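Local structure of alcohol dehydrogenase IV (Corynebacterium glutamicum, 3IV7) at residues Gly22-Arg34 / Ile51-Ile63. The protein probably reduces maleylacetate with a nicotinamide cofactor, as a metal-binding member of the iron-containing alcohol dehydrogenase family. Numbering follows the deposited sequence.
Sequences GKSSAFLKQEVER and IAHKVASEIEVAI
The carboxylate of Glu58 is the flat group that meets helix 24-34: Ser25 OG donates to OE2 over 2.7 Å on the anti side, 15° out of the carboxylate plane, while the methylene CD of Lys29 touches OE1 and its NZ turns away to Glu33. The contact lies in the N-terminal, dehydroquinate synthase-like domain of the iron-containing alcohol dehydrogenase family, a parallel sheet flanked by helices; helix 24-34 crosses the end of helix 51-55, axes 9.9 Å apart at 58°, and the type I turn Ala56-Ile59 that leads toward strand 63-65. The Ser25 hydroxyl stands between its backbone N and carbonyl carbon (chi1 74°), which brings OG to Glu58 OE2.

Next to the carboxylate, Leu28 fits among Val55, Ala56 and Ile59. Ile59 CD1 reaches Leu28 CD2 at 3.6 Å, the side chains crossing at about a right angle, and also touches Val32 CG2, while Ile59 CG2 lies against Lys29 CA. Val40 and Ile153 of the sheet contact Ile59 and Leu28, respectively. At the N-terminal end of helix 24-34, Val55 packs beside Ser24, whose hydroxyl is bonded to Asp155.

Close backbone approach is marked by a CA-H...O contact, Ser25 CA to Val55 O, 3.3 Å. A water ties the first turn of helix 24-34 to the end of helix 51-55 and the following turn through three backbone bonds, donating to Ser25 O and Val55 O and accepting from Glu58 N at 3.1 Å.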
ATOM      1  N   GLY A  22       4.742  23.390   3.831  1.00 29.35           N
ATOM      2  CA  GLY A  22       3.996  24.592   4.127  1.00 29.10           C
ATOM      3  C   GLY A  22       2.491  24.432   4.140  1.00 28.55           C
ATOM      4  O   GLY A  22       1.799  25.374   4.429  1.00 28.63           O
ATOM      5  N   LYS A  23       1.977  23.224   3.935  1.00 27.78           N
ATOM      6  CA  LYS A  23       0.525  23.059   3.856  1.00 27.00           C
ATOM      7  C   LYS A  23      -0.143  22.523   5.114  1.00 28.86           C
ATOM      8  O   LYS A  23      -1.337  22.289   5.096  1.00 29.48           O
ATOM      9  CB  LYS A  23       0.158  22.144   2.684  1.00 29.09           C
ATOM     10  CG  LYS A  23       0.637  22.632   1.308  1.00 23.32           C
ATOM     11  CD  LYS A  23      -0.127  23.905   0.855  1.00 37.95           C
ATOM     12  N   SER A  24       0.605  22.292   6.208  1.00 30.06           N
ATOM     13  CA  SER A  24      -0.009  21.599   7.356  1.00 25.33           C
ATOM     14  C   SER A  24      -1.229  22.300   7.886  1.00 25.19           C
ATOM     15  O   SER A  24      -2.203  21.646   8.188  1.00 25.17           O
ATOM     16  CB  SER A  24       0.984  21.313   8.518  1.00 25.24           C
ATOM     17  OG  SER A  24       1.637  22.461   8.933  1.00 25.08           O
ATOM     18  N   SER A  25      -1.185  23.620   8.015  1.00 26.20           N
ATOM     19  CA  SER A  25      -2.328  24.361   8.624  1.00 27.95           C
ATOM     20  C   SER A  25      -3.575  24.313   7.731  1.00 28.59           C
ATOM     21  O   SER A  25      -4.679  24.233   8.234  1.00 29.28           O
ATOM     22  CB  SER A  25      -1.956  25.816   8.942  1.00 29.26           C
ATOM     23  OG  SER A  25      -1.874  26.624   7.765  1.00 33.08           O
ATOM     24  N   ALA A  26      -3.371  24.329   6.410  1.00 26.93           N
ATOM     25  CA  ALA A  26      -4.477  24.262   5.440  1.00 26.96           C
ATOM     26  C   ALA A  26      -5.042  22.843   5.382  1.00 25.65           C
ATOM     27  O   ALA A  26      -6.266  22.649   5.437  1.00 24.76           O
ATOM     28  CB  ALA A  26      -4.005  24.734   4.063  1.00 27.13           C
ATOM     29  N   PHE A  27      -4.153  21.837   5.395  1.00 27.99           N
ATOM     30  CA  PHE A  27      -4.591  20.448   5.457  1.00 28.21           C
ATOM     31  C   PHE A  27      -5.358  20.140   6.748  1.00 28.46           C
ATOM     32  O   PHE A  27      -6.339  19.349   6.735  1.00 28.48           O
ATOM     33  CB  PHE A  27      -3.419  19.470   5.376  1.00 31.54           C
ATOM     34  CG  PHE A  27      -2.792  19.330   4.007  1.00 33.10           C
ATOM     35  CD1 PHE A  27      -3.545  19.366   2.854  1.00 50.99           C
ATOM     36  CD2 PHE A  27      -1.463  18.980   3.901  1.00 37.04           C
ATOM     37  CE1 PHE A  27      -2.938  19.180   1.617  1.00 52.11           C
ATOM     38  CE2 PHE A  27      -0.873  18.776   2.673  1.00 30.83           C
ATOM     39  CZ  PHE A  27      -1.603  18.881   1.542  1.00 42.43           C
ATOM     40  N   LEU A  28      -4.873  20.667   7.881  1.00 25.61           N
ATOM     41  CA  LEU A  28      -5.538  20.410   9.173  1.00 24.88           C
ATOM     42  C   LEU A  28      -6.919  20.990   9.141  1.00 25.96           C
ATOM     43  O   LEU A  28      -7.874  20.349   9.583  1.00 25.79           O
ATOM     44  CB  LEU A  28      -4.739  20.978  10.349  1.00 23.54           C
ATOM     45  CG  LEU A  28      -5.308  20.703  11.767  1.00 26.57           C
ATOM     46  CD1 LEU A  28      -5.613  19.197  11.989  1.00 29.52           C
ATOM     47  CD2 LEU A  28      -4.364  21.202  12.847  1.00 24.62           C
ATOM     48  N   LYS A  29      -7.040  22.211   8.602  1.00 28.65           N
ATOM     49  CA  LYS A  29      -8.346  22.845   8.460  1.00 30.69           C
ATOM     50  C   LYS A  29      -9.286  21.934   7.645  1.00 30.23           C
ATOM     51  O   LYS A  29     -10.373  21.612   8.075  1.00 31.74           O
ATOM     52  CB  LYS A  29      -8.219  24.232   7.778  1.00 29.15           C
ATOM     53  CG  LYS A  29      -9.593  24.887   7.390  1.00 30.44           C
ATOM     54  CD  LYS A  29      -9.456  26.392   7.114  1.00 28.84           C
ATOM     55  CE  LYS A  29     -10.829  27.095   6.984  1.00 38.84           C
ATOM     56  NZ  LYS A  29     -11.571  26.679   5.740  1.00 49.07           N
ATOM     57  N   GLN A  30      -8.817  21.521   6.477  1.00 33.54           N
ATOM     58  CA  GLN A  30      -9.571  20.656   5.579  1.00 33.52           C
ATOM     59  C   GLN A  30     -10.010  19.391   6.292  1.00 32.91           C
ATOM     60  O   GLN A  30     -11.177  18.979   6.210  1.00 30.05           O
ATOM     61  CB  GLN A  30      -8.688  20.334   4.376  1.00 36.48           C
ATOM     62  CG  GLN A  30      -9.338  19.612   3.246  1.00 47.27           C
ATOM     63  CD  GLN A  30      -8.344  19.287   2.135  1.00 58.57           C
ATOM     64  OE1 GLN A  30      -7.385  20.028   1.914  1.00 58.06           O
ATOM     65  NE2 GLN A  30      -8.559  18.156   1.445  1.00 61.64           N
ATOM     66  N   GLU A  31      -9.096  18.802   7.057  1.00 30.22           N
ATOM     67  CA  GLU A  31      -9.374  17.546   7.754  1.00 30.91           C
ATOM     68  C   GLU A  31     -10.417  17.717   8.876  1.00 30.12           C
ATOM     69  O   GLU A  31     -11.336  16.900   9.011  1.00 32.05           O
ATOM     70  CB  GLU A  31      -8.043  16.957   8.282  1.00 32.08           C
ATOM     71  CG  GLU A  31      -8.132  15.696   8.945  1.00 37.38           C
ATOM     72  CD  GLU A  31      -8.514  14.546   8.029  1.00 37.69           C
ATOM     73  OE1 GLU A  31      -8.569  14.706   6.812  1.00 37.66           O
ATOM     74  OE2 GLU A  31      -8.790  13.488   8.559  1.00 33.79           O
ATOM     75  N   VAL A  32     -10.304  18.796   9.644  1.00 28.87           N
ATOM     76  CA  VAL A  32     -11.247  19.065  10.709  1.00 27.88           C
ATOM     77  C   VAL A  32     -12.656  19.385  10.166  1.00 28.74           C
ATOM     78  O   VAL A  32     -13.699  18.986  10.756  1.00 26.45           O
ATOM     79  CB  VAL A  32     -10.778  20.247  11.559  1.00 28.72           C
ATOM     80  CG1 VAL A  32     -11.879  20.693  12.501  1.00 28.84           C
ATOM     81  CG2 VAL A  32      -9.506  19.881  12.325  1.00 27.43           C
ATOM     82  N   GLU A  33     -12.689  20.123   9.071  1.00 26.60           N
ATOM     83  CA  GLU A  33     -13.948  20.498   8.462  1.00 28.13           C
ATOM     84  C   GLU A  33     -14.632  19.291   7.823  1.00 27.13           C
ATOM     85  O   GLU A  33     -15.818  19.114   7.992  1.00 26.85           O
ATOM     86  CB  GLU A  33     -13.752  21.642   7.471  1.00 26.95           C
ATOM     87  CG  GLU A  33     -13.443  22.949   8.189  1.00 27.46           C
ATOM     88  CD  GLU A  33     -13.537  24.151   7.328  1.00 24.75           C
ATOM     89  OE1 GLU A  33     -13.216  24.068   6.131  1.00 31.58           O
ATOM     90  OE2 GLU A  33     -13.919  25.207   7.865  1.00 31.29           O
ATOM     91  N   ARG A  34     -13.850  18.433   7.156  1.00 28.58           N
ATOM     92  CA  ARG A  34     -14.374  17.213   6.552  1.00 28.85           C
ATOM     93  C   ARG A  34     -15.002  16.297   7.646  1.00 31.65           C
ATOM     94  O   ARG A  34     -16.042  15.682   7.434  1.00 26.46           O
ATOM     95  CB  ARG A  34     -13.249  16.502   5.814  1.00 32.34           C
ATOM     96  CG  ARG A  34     -13.599  15.129   5.260  1.00 37.23           C
ATOM     97  CD  ARG A  34     -12.399  14.509   4.556  1.00 47.28           C
ATOM     98  NE  ARG A  34     -11.424  13.911   5.479  1.00 54.00           N
ATOM     99  CZ  ARG A  34     -11.459  12.644   5.924  1.00 54.49           C
ATOM    100  NH1 ARG A  34     -12.446  11.825   5.563  1.00 49.75           N
ATOM    101  NH2 ARG A  34     -10.503  12.194   6.751  1.00 39.41           N
ATOM    102  N   ILE A  51       5.160  25.698  17.650  1.00 29.78           N
ATOM    103  CA  ILE A  51       4.936  25.182  16.339  1.00 34.09           C
ATOM    104  C   ILE A  51       3.510  24.571  16.183  1.00 31.97           C
ATOM    105  O   ILE A  51       2.910  24.711  15.162  1.00 29.94           O
ATOM    106  CB  ILE A  51       5.986  24.162  16.016  1.00 34.68           C
ATOM    107  CG1 ILE A  51       7.289  24.886  15.697  1.00 40.54           C
ATOM    108  CG2 ILE A  51       5.570  23.327  14.849  1.00 34.95           C
ATOM    109  N   ALA A  52       2.995  23.936  17.233  1.00 30.25           N
ATOM    110  CA  ALA A  52       1.649  23.353  17.199  1.00 29.96           C
ATOM    111  C   ALA A  52       0.607  24.438  17.099  1.00 27.33           C
ATOM    112  O   ALA A  52      -0.374  24.281  16.416  1.00 27.80           O
ATOM    113  CB  ALA A  52       1.383  22.461  18.434  1.00 24.56           C
ATOM    114  N   HIS A  53       0.836  25.542  17.767  1.00 29.04           N
ATOM    115  CA  HIS A  53      -0.079  26.689  17.667  1.00 31.32           C
ATOM    116  C   HIS A  53      -0.135  27.222  16.239  1.00 31.88           C
ATOM    117  O   HIS A  53      -1.216  27.533  15.745  1.00 28.00           O
ATOM    118  CB  HIS A  53       0.310  27.783  18.625  1.00 30.51           C
ATOM    119  CG  HIS A  53      -0.149  27.537  20.020  1.00 36.14           C
ATOM    120  ND1 HIS A  53       0.486  26.655  20.863  1.00 34.44           N
ATOM    121  CD2 HIS A  53      -1.225  27.999  20.700  1.00 36.23           C
ATOM    122  CE1 HIS A  53      -0.148  26.625  22.020  1.00 32.29           C
ATOM    123  NE2 HIS A  53      -1.190  27.428  21.947  1.00 33.78           N
ATOM    124  N   LYS A  54       1.022  27.281  15.564  1.00 32.95           N
ATOM    125  CA  LYS A  54       1.056  27.728  14.173  1.00 33.54           C
ATOM    126  C   LYS A  54       0.345  26.716  13.274  1.00 31.47           C
ATOM    127  O   LYS A  54      -0.345  27.097  12.358  1.00 28.21           O
ATOM    128  CB  LYS A  54       2.488  27.941  13.665  1.00 33.14           C
ATOM    129  CG  LYS A  54       3.287  29.012  14.391  1.00 41.45           C
ATOM    130  CD  LYS A  54       4.452  29.537  13.503  1.00 50.17           C
ATOM    131  CE  LYS A  54       5.663  29.994  14.322  1.00 58.49           C
ATOM    132  NZ  LYS A  54       6.485  28.809  14.824  1.00 63.21           N
ATOM    133  N   VAL A  55       0.533  25.425  13.541  1.00 29.76           N
ATOM    134  CA  VAL A  55      -0.092  24.380  12.729  1.00 26.84           C
ATOM    135  C   VAL A  55      -1.612  24.381  12.863  1.00 27.99           C
ATOM    136  O   VAL A  55      -2.318  24.152  11.898  1.00 28.01           O
ATOM    137  CB  VAL A  55       0.452  23.008  13.103  1.00 30.13           C
ATOM    138  CG1 VAL A  55      -0.399  21.900  12.491  1.00 25.93           C
ATOM    139  CG2 VAL A  55       1.944  22.906  12.687  1.00 25.92           C
ATOM    140  N   ALA A  56      -2.111  24.670  14.060  1.00 25.72           N
ATOM    141  CA  ALA A  56      -3.551  24.707  14.293  1.00 26.77           C
ATOM    142  C   ALA A  56      -4.162  26.128  14.165  1.00 26.90           C
ATOM    143  O   ALA A  56      -5.270  26.357  14.642  1.00 25.36           O
ATOM    144  CB  ALA A  56      -3.862  24.128  15.667  1.00 24.87           C
ATOM    145  N   SER A  57      -3.439  27.065  13.525  1.00 27.03           N
ATOM    146  CA  SER A  57      -3.879  28.459  13.440  1.00 29.30           C
ATOM    147  C   SER A  57      -5.144  28.660  12.593  1.00 32.04           C
ATOM    148  O   SER A  57      -5.789  29.692  12.690  1.00 32.83           O
ATOM    149  CB  SER A  57      -2.761  29.354  12.889  1.00 25.82           C
ATOM    150  OG  SER A  57      -2.415  28.953  11.574  1.00 30.06           O
ATOM    151  N   GLU A  58      -5.488  27.691  11.763  1.00 31.96           N
ATOM    152  CA  GLU A  58      -6.690  27.807  10.964  1.00 31.71           C
ATOM    153  C   GLU A  58      -7.854  27.017  11.532  1.00 31.76           C
ATOM    154  O   GLU A  58      -8.894  26.899  10.871  1.00 31.67           O
ATOM    155  CB  GLU A  58      -6.431  27.377   9.524  1.00 34.67           C
ATOM    156  CG  GLU A  58      -5.279  28.099   8.831  1.00 30.07           C
ATOM    157  CD  GLU A  58      -5.288  27.882   7.340  1.00 37.37           C
ATOM    158  OE1 GLU A  58      -6.378  27.970   6.739  1.00 45.40           O
ATOM    159  OE2 GLU A  58      -4.216  27.600   6.766  1.00 40.08           O
ATOM    160  N   ILE A  59      -7.707  26.479  12.751  1.00 30.55           N
ATOM    161  CA  ILE A  59      -8.818  25.772  13.401  1.00 29.73           C
ATOM    162  C   ILE A  59      -9.057  26.236  14.818  1.00 30.95           C
ATOM    163  O   ILE A  59      -8.229  26.927  15.409  1.00 30.11           O
ATOM    164  CB  ILE A  59      -8.615  24.212  13.410  1.00 29.15           C
ATOM    165  CG1 ILE A  59      -7.369  23.798  14.228  1.00 32.59           C
ATOM    166  CG2 ILE A  59      -8.528  23.680  12.000  1.00 23.75           C
ATOM    167  CD1 ILE A  59      -7.329  22.217  14.555  1.00 27.45           C
ATOM    168  N   GLU A  60     -10.205  25.840  15.366  1.00 31.16           N
ATOM    169  CA  GLU A  60     -10.527  26.104  16.747  1.00 33.43           C
ATOM    170  C   GLU A  60     -10.038  24.908  17.545  1.00 30.42           C
ATOM    171  O   GLU A  60     -10.286  23.769  17.174  1.00 32.09           O
ATOM    172  CB  GLU A  60     -12.046  26.250  16.952  1.00 36.19           C
ATOM    173  CG  GLU A  60     -12.787  27.186  15.955  1.00 47.85           C
ATOM    174  CD  GLU A  60     -12.537  28.656  16.209  1.00 55.40           C
ATOM    175  OE1 GLU A  60     -11.453  29.007  16.722  1.00 63.40           O
ATOM    176  OE2 GLU A  60     -13.429  29.469  15.876  1.00 70.45           O
ATOM    177  N   VAL A  61      -9.348  25.171  18.638  1.00 29.64           N
ATOM    178  CA  VAL A  61      -8.807  24.126  19.459  1.00 28.21           C
ATOM    179  C   VAL A  61      -9.408  24.216  20.839  1.00 28.40           C
ATOM    180  O   VAL A  61      -9.306  25.253  21.497  1.00 28.25           O
ATOM    181  CB  VAL A  61      -7.311  24.241  19.554  1.00 27.68           C
ATOM    182  CG1 VAL A  61      -6.774  23.311  20.646  1.00 24.51           C
ATOM    183  CG2 VAL A  61      -6.650  23.921  18.160  1.00 24.89           C
ATOM    184  N   ALA A  62     -10.028  23.124  21.285  1.00 25.11           N
ATOM    185  CA  ALA A  62     -10.675  23.079  22.602  1.00 27.11           C
ATOM    186  C   ALA A  62      -9.658  22.924  23.723  1.00 27.51           C
ATOM    187  O   ALA A  62      -9.790  23.518  24.773  1.00 27.91           O
ATOM    188  CB  ALA A  62     -11.676  21.939  22.647  1.00 27.52           C
ATOM    189  N   ILE A  63      -8.666  22.085  23.511  1.00 29.87           N
ATOM    190  CA  ILE A  63      -7.664  21.803  24.545  1.00 27.97           C
ATOM    191  C   ILE A  63      -6.277  21.696  23.933  1.00 27.07           C
ATOM    192  O   ILE A  63      -6.102  21.066  22.877  1.00 28.10           O
ATOM    193  CB  ILE A  63      -7.960  20.441  25.272  1.00 25.78           C
ATOM    194  CG1 ILE A  63      -9.196  20.546  26.164  1.00 30.98           C
ATOM    195  CG2 ILE A  63      -6.734  20.004  26.094  1.00 21.08           C
ATOM    196  CD1 ILE A  63      -9.003  21.459  27.441  1.00 31.72           C
TER
HETATM  197  O   HOH W   1      -4.847  24.805  10.899  1.00 28.62           O